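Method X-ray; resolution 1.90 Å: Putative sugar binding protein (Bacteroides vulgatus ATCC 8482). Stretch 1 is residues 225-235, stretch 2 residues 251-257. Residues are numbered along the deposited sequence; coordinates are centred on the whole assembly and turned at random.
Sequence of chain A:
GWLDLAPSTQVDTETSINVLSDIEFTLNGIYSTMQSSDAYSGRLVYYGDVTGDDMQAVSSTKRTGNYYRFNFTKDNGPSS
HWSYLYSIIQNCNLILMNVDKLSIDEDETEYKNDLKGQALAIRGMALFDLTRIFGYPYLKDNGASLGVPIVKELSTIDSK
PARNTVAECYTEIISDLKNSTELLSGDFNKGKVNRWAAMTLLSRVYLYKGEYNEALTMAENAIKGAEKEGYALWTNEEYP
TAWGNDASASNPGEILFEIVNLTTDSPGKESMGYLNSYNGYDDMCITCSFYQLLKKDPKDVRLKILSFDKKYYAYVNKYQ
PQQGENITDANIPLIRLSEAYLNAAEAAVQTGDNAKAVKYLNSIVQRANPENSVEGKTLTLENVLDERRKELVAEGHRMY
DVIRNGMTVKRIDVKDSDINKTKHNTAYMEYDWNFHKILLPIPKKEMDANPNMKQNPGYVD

Stretch 1 225-235: GAEKEGYALWT
Stretch 2, residues 251-257: NPGEILF

The end of a helix and the extended segment after it pack against a loop through two aromatic rings and two hydrogen bonds, burying 565 Å² in total. The helix closes in a Schellman motif at Gly230 (phi/psi 105/2): Gly230 N donates to Glu227 O (3.0 Å), and Tyr231 N to Ala226 O (3.1 Å). Residues 231-234 then run extended alongside the loop in the same direction, with CA-CA spacings of 5.3 Å for Tyr231-Pro252 and 5.2 Å for Leu233-Glu254. Ala232 N donates to Gly253 O (3.0 Å, 158°). Two residues on, Trp234 N donates to Glu254 OE1 (2.8 Å, 160°), a carboxylate standing in for a backbone acceptor; Glu254 is p at chi1, t at chi2. The Tyr231 ring (chi1 m, chi2 91°) is sandwiched: Pro252 CB lies 3.9 Å from its centroid over one face, Leu256 CD2 3.7 Å over the opposite face. Leu256 (m, t) also meets the helix, its CD2 3.9 Å from Ala226 CB. Trp234 (m, chi2 -37°) receives Glu254 CG over one face, 3.7 Å from the six-membered ring centroid, while its CH2 lies 3.9 Å from Ile255 CG1. Gly253 (62/-143) leaves room for the indole: an ideal CB would sit 2.9 Å from Trp234 NE1, a clash.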

# COMPACT_ATOMS: atom_id res chain seq x y z
N GLY A 225 6.18 19.72 -2.71
CA GLY A 225 7.14 19.58 -1.62
C GLY A 225 8.24 18.55 -1.86
O GLY A 225 9.42 18.84 -1.62
N ALA A 226 7.86 17.36 -2.31
CA ALA A 226 8.84 16.29 -2.59
C ALA A 226 9.79 16.75 -3.69
O ALA A 226 11.02 16.58 -3.58
CB ALA A 226 8.18 14.98 -3.00
N GLU A 227 9.25 17.34 -4.74
CA GLU A 227 10.14 17.79 -5.83
C GLU A 227 11.06 18.96 -5.39
O GLU A 227 12.22 18.98 -5.78
CB GLU A 227 9.36 18.05 -7.13
CG GLU A 227 8.70 16.71 -7.66
CD GLU A 227 7.93 16.87 -8.94
OE1 GLU A 227 7.75 18.03 -9.39
OE2 GLU A 227 7.52 15.82 -9.51
N LYS A 228 10.58 19.89 -4.56
CA LYS A 228 11.51 20.90 -3.98
C LYS A 228 12.63 20.22 -3.18
O LYS A 228 13.74 20.71 -3.11
CB LYS A 228 10.81 21.85 -3.02
CG LYS A 228 9.94 22.91 -3.64
CD LYS A 228 9.54 24.03 -2.64
CE LYS A 228 8.42 24.90 -3.23
NZ LYS A 228 8.67 26.38 -3.07
N GLU A 229 12.30 19.12 -2.55
CA GLU A 229 13.27 18.36 -1.77
C GLU A 229 14.24 17.53 -2.65
O GLU A 229 15.26 17.05 -2.15
CB GLU A 229 12.52 17.50 -0.75
CG GLU A 229 13.30 17.12 0.45
CD GLU A 229 13.78 18.32 1.23
OE1 GLU A 229 13.10 19.37 1.16
OE2 GLU A 229 14.82 18.21 1.91
N GLY A 230 13.96 17.41 -3.95
CA GLY A 230 14.84 16.74 -4.91
C GLY A 230 14.39 15.36 -5.36
O GLY A 230 15.08 14.67 -6.13
N TYR A 231 13.24 14.93 -4.87
CA TYR A 231 12.64 13.72 -5.40
C TYR A 231 12.15 14.03 -6.82
O TYR A 231 11.81 15.15 -7.15
CB TYR A 231 11.47 13.27 -4.54
CG TYR A 231 11.76 12.87 -3.10
CD1 TYR A 231 11.70 13.82 -2.07
CD2 TYR A 231 11.99 11.54 -2.74
CE1 TYR A 231 11.90 13.46 -0.73
CE2 TYR A 231 12.20 11.17 -1.39
CZ TYR A 231 12.13 12.13 -0.40
OH TYR A 231 12.32 11.80 0.91
N ALA A 232 12.16 13.03 -7.68
CA ALA A 232 11.71 13.24 -9.03
C ALA A 232 11.26 11.88 -9.52
O ALA A 232 11.81 10.85 -9.12
CB ALA A 232 12.83 13.86 -9.91
N LEU A 233 10.23 11.87 -10.35
CA LEU A 233 9.81 10.67 -11.05
C LEU A 233 11.02 10.08 -11.77
O LEU A 233 11.82 10.80 -12.41
CB LEU A 233 8.70 10.99 -12.06
CG LEU A 233 7.30 11.41 -11.59
CD1 LEU A 233 6.39 11.70 -12.84
CD2 LEU A 233 6.70 10.38 -10.69
N TRP A 234 11.17 8.77 -11.64
CA TRP A 234 12.20 8.04 -12.39
C TRP A 234 12.02 8.28 -13.88
O TRP A 234 10.91 8.13 -14.40
CB TRP A 234 12.11 6.53 -12.10
CG TRP A 234 12.60 6.13 -10.74
CD1 TRP A 234 13.67 6.66 -10.04
CD2 TRP A 234 12.07 5.11 -9.92
NE1 TRP A 234 13.80 6.02 -8.82
CE2 TRP A 234 12.82 5.08 -8.72
CE3 TRP A 234 10.99 4.23 -10.06
CZ2 TRP A 234 12.54 4.19 -7.71
CZ3 TRP A 234 10.74 3.36 -9.05
CH2 TRP A 234 11.51 3.34 -7.89
N THR A 235 13.09 8.65 -14.58
CA THR A 235 13.00 8.85 -16.02
C THR A 235 12.66 7.54 -16.75
O THR A 235 12.80 6.44 -16.21
CB THR A 235 14.31 9.39 -16.61
OG1 THR A 235 15.31 8.38 -16.50
CG2 THR A 235 14.78 10.67 -15.88
N ASN A 251 20.48 11.70 -3.95
CA ASN A 251 19.74 11.08 -5.07
C ASN A 251 18.52 10.35 -4.60
O ASN A 251 18.55 9.14 -4.51
CB ASN A 251 20.62 10.05 -5.76
CG ASN A 251 21.86 10.64 -6.23
OD1 ASN A 251 21.81 11.59 -7.01
ND2 ASN A 251 23.00 10.14 -5.74
N PRO A 252 17.45 11.08 -4.27
CA PRO A 252 16.31 10.39 -3.62
C PRO A 252 15.49 9.47 -4.49
O PRO A 252 14.72 8.65 -3.96
CB PRO A 252 15.42 11.52 -3.14
CG PRO A 252 16.10 12.76 -3.39
CD PRO A 252 17.36 12.54 -4.17
N GLY A 253 15.58 9.64 -5.81
CA GLY A 253 14.65 8.96 -6.67
C GLY A 253 13.22 9.40 -6.40
O GLY A 253 12.95 10.58 -6.10
N GLU A 254 12.29 8.46 -6.49
CA GLU A 254 10.91 8.80 -6.27
C GLU A 254 10.24 8.08 -5.12
O GLU A 254 9.08 8.34 -4.87
CB GLU A 254 10.08 8.63 -7.56
CG GLU A 254 9.84 7.20 -8.05
CD GLU A 254 8.75 7.17 -9.12
OE1 GLU A 254 9.05 7.44 -10.31
OE2 GLU A 254 7.61 6.81 -8.76
N ILE A 255 10.93 7.17 -4.44
CA ILE A 255 10.29 6.49 -3.29
C ILE A 255 10.27 7.40 -2.06
O ILE A 255 11.32 7.79 -1.53
CB ILE A 255 10.95 5.17 -2.90
CG1 ILE A 255 10.95 4.17 -4.09
CG2 ILE A 255 10.22 4.59 -1.64
CD1 ILE A 255 12.02 3.04 -3.98
N LEU A 256 9.06 7.68 -1.60
CA LEU A 256 8.82 8.59 -0.50
C LEU A 256 8.77 7.83 0.83
O LEU A 256 9.01 8.40 1.90
CB LEU A 256 7.52 9.35 -0.74
CG LEU A 256 7.40 10.13 -2.05
CD1 LEU A 256 5.97 10.83 -2.18
CD2 LEU A 256 8.52 11.19 -2.18
N PHE A 257 8.43 6.55 0.78
CA PHE A 257 8.58 5.70 1.95
C PHE A 257 8.97 4.31 1.50
O PHE A 257 8.23 3.65 0.75
CB PHE A 257 7.32 5.68 2.80
CG PHE A 257 7.39 4.75 4.01
CD1 PHE A 257 8.52 4.70 4.82
CD2 PHE A 257 6.28 4.01 4.39
CE1 PHE A 257 8.57 3.89 5.93
CE2 PHE A 257 6.32 3.18 5.51
CZ PHE A 257 7.48 3.13 6.29